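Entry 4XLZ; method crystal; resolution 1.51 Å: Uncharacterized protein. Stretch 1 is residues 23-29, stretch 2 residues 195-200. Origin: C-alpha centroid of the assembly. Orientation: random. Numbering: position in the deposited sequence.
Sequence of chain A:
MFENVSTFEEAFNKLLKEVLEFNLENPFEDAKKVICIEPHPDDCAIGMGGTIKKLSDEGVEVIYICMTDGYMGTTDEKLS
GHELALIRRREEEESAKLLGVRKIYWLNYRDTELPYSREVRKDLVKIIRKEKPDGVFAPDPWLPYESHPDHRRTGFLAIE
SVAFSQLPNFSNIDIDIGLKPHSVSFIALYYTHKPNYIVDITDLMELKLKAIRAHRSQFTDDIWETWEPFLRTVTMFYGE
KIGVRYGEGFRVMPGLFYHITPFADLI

Stretch 1 23-29: NLENPFE
Stretch 2 (195-200) PNYIVD

The contact between residues 23-29 and 195-200 is a small, largely apolar packing of an irregular loop around one tyrosine, Tyr 197, with no direct hydrogen bond between the stretches and a single water linking them. Together they bury 313 Å², and Tyr 197 contributes the largest share.

Stretch 2 enters as a loop, with Asn 196 at phi/psi -128/2, and becomes a strand from Tyr 197 (-142/126) to Asp 200. Stretch 1 has no regular helix or strand. Leu 24 (-108/20) lies nearest in register, its CA 6.4 Å from Tyr 197 CA. The stretches advance in the same general sense, Leu 24 meeting Asn 196 and Tyr 197 while Phe 28 reaches on to Val 199. After Glu 25 (-70/-58) and Asn 26 (-145/72), a type I turn runs from Asn 26 to Glu 29 through Pro 27 (-59/-22) and Phe 28 (-102/3), closed by Glu 29 N donating to Asn 26 O at 3.2 Å.

The CA-to-CB bond of Tyr 197 points toward the loop; chi1 is t and chi2 64°. Pro 27, its ring C-gamma endo, covers one face: Pro 27 CD sits 3.5 Å from the centroid of the Tyr 197 ring and 13° off its normal, a CH-pi contact in which a polarised C-H meets the pi cloud. Phe 28 (chi1 -46°, chi2 -31°) receives the tyrosine edge on its face, with centroids 5.2 Å apart, planes at 83° and Phe 28 CE2 3.6 Å from Tyr 197 CE2. The same Phe 28 CE2 lies 4.2 Å from CG2 of Val 199 (chi1 t), extending the apolar patch along the strand.

At the other end, Leu 24 (m, t) brings CD2 to 4.5 Å from Tyr 197 CB and 3.6 Å from OD1 of Asn 196 (chi1 p), the latter a van der Waals contact, since the Asn 196 amide is hydrogen-bonded elsewhere in the structure, while Leu 24 O approaches Tyr 197 CD1 at 3.6 Å. The phenol is served by solvent: water 1 accepts from Phe 28 N at 2.8 Å and hydrogen-bonds Tyr 197 OH at 2.8 Å, tying the turn backbone to the ring's polar tip.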

# COMPACT_ATOMS: atom_id res chain seq x y z
N ASN A 23 7.73 7.41 39.67
CA ASN A 23 8.18 8.61 40.31
C ASN A 23 8.61 9.61 39.25
O ASN A 23 9.28 9.24 38.28
CB ASN A 23 9.35 8.20 41.26
CG ASN A 23 9.89 9.32 41.98
OD1 ASN A 23 9.22 9.92 42.82
ND2 ASN A 23 11.14 9.64 41.68
N LEU A 24 8.26 10.88 39.43
CA LEU A 24 8.68 11.97 38.51
C LEU A 24 9.71 12.82 39.22
O LEU A 24 10.01 13.92 38.79
CB LEU A 24 7.48 12.83 38.13
CG LEU A 24 6.41 12.11 37.25
CD1 LEU A 24 5.00 12.78 37.38
CD2 LEU A 24 6.80 12.11 35.86
N GLU A 25 10.34 12.30 40.24
CA GLU A 25 11.30 13.14 40.94
C GLU A 25 12.51 13.36 40.05
O GLU A 25 12.88 14.50 39.78
CB GLU A 25 11.69 12.50 42.31
CG GLU A 25 11.77 13.50 43.45
CD GLU A 25 10.37 13.90 43.89
OE1 GLU A 25 9.57 12.99 44.23
OE2 GLU A 25 10.08 15.13 43.87
N ASN A 26 13.17 12.31 39.60
CA ASN A 26 14.36 12.56 38.79
C ASN A 26 14.34 11.40 37.76
O ASN A 26 15.12 10.49 37.89
CB ASN A 26 15.62 12.54 39.67
CG ASN A 26 16.72 13.61 39.26
OD1 ASN A 26 16.92 14.58 40.03
ND2 ASN A 26 17.44 13.43 38.08
N PRO A 27 13.39 11.42 36.80
CA PRO A 27 13.25 10.24 35.92
C PRO A 27 14.49 9.87 35.14
O PRO A 27 14.55 8.70 34.66
CB PRO A 27 12.04 10.55 35.07
CG PRO A 27 11.99 12.09 35.04
CD PRO A 27 12.50 12.52 36.37
N PHE A 28 15.42 10.80 34.91
CA PHE A 28 16.60 10.50 34.04
C PHE A 28 17.87 10.21 34.81
O PHE A 28 18.90 9.92 34.19
CB PHE A 28 16.90 11.64 33.06
CG PHE A 28 15.66 12.19 32.34
CD1 PHE A 28 14.56 11.37 32.05
CD2 PHE A 28 15.64 13.54 31.96
CE1 PHE A 28 13.52 11.90 31.36
CE2 PHE A 28 14.58 14.07 31.25
CZ PHE A 28 13.50 13.22 31.00
N GLU A 29 17.74 10.19 36.15
CA GLU A 29 18.90 10.06 37.02
C GLU A 29 19.72 8.78 36.79
O GLU A 29 20.95 8.85 36.88
CB GLU A 29 18.37 10.11 38.43
CG GLU A 29 19.25 9.49 39.47
CD GLU A 29 18.63 9.76 40.80
OE1 GLU A 29 18.91 10.88 41.27
OE2 GLU A 29 17.77 8.93 41.26
N PRO A 195 3.22 18.21 29.76
CA PRO A 195 4.41 17.70 30.40
C PRO A 195 4.12 17.41 31.87
O PRO A 195 3.27 18.09 32.49
CB PRO A 195 5.39 18.93 30.30
CG PRO A 195 4.42 20.14 30.34
CD PRO A 195 3.18 19.72 29.51
N ASN A 196 4.86 16.47 32.41
CA ASN A 196 4.80 16.20 33.88
C ASN A 196 6.17 16.21 34.50
O ASN A 196 6.30 15.91 35.72
CB ASN A 196 3.97 14.98 34.26
CG ASN A 196 4.36 13.75 33.49
OD1 ASN A 196 5.43 13.65 32.95
ND2 ASN A 196 3.49 12.78 33.56
N TYR A 197 7.18 16.50 33.71
CA TYR A 197 8.54 16.67 34.24
C TYR A 197 9.19 17.79 33.46
O TYR A 197 9.22 17.76 32.17
CB TYR A 197 9.33 15.38 34.09
CG TYR A 197 10.77 15.54 34.56
CD1 TYR A 197 10.98 15.81 35.92
CD2 TYR A 197 11.89 15.45 33.68
CE1 TYR A 197 12.33 15.99 36.39
CE2 TYR A 197 13.22 15.69 34.15
CZ TYR A 197 13.38 15.91 35.49
OH TYR A 197 14.71 16.02 35.95
N ILE A 198 9.73 18.83 34.15
CA ILE A 198 10.33 19.96 33.42
C ILE A 198 11.81 20.11 33.85
O ILE A 198 12.12 19.99 35.07
CB ILE A 198 9.69 21.32 33.85
CG1 ILE A 198 8.21 21.27 33.82
CG2 ILE A 198 10.36 22.51 33.09
CD1 ILE A 198 7.71 21.09 32.42
N VAL A 199 12.69 20.27 32.88
CA VAL A 199 14.12 20.42 33.15
C VAL A 199 14.39 21.94 33.02
O VAL A 199 14.01 22.59 32.02
CB VAL A 199 14.91 19.70 32.12
CG1 VAL A 199 16.46 19.98 32.25
CG2 VAL A 199 14.66 18.15 32.25
N ASP A 200 15.06 22.50 34.09
CA ASP A 200 15.43 23.94 33.97
C ASP A 200 16.62 24.10 33.06
O ASP A 200 17.66 23.46 33.32
CB ASP A 200 15.78 24.39 35.43
CG ASP A 200 16.20 25.87 35.45
OD1 ASP A 200 16.18 26.56 34.46
OD2 ASP A 200 16.56 26.29 36.62
O HOH W 1 15.87 13.42 35.91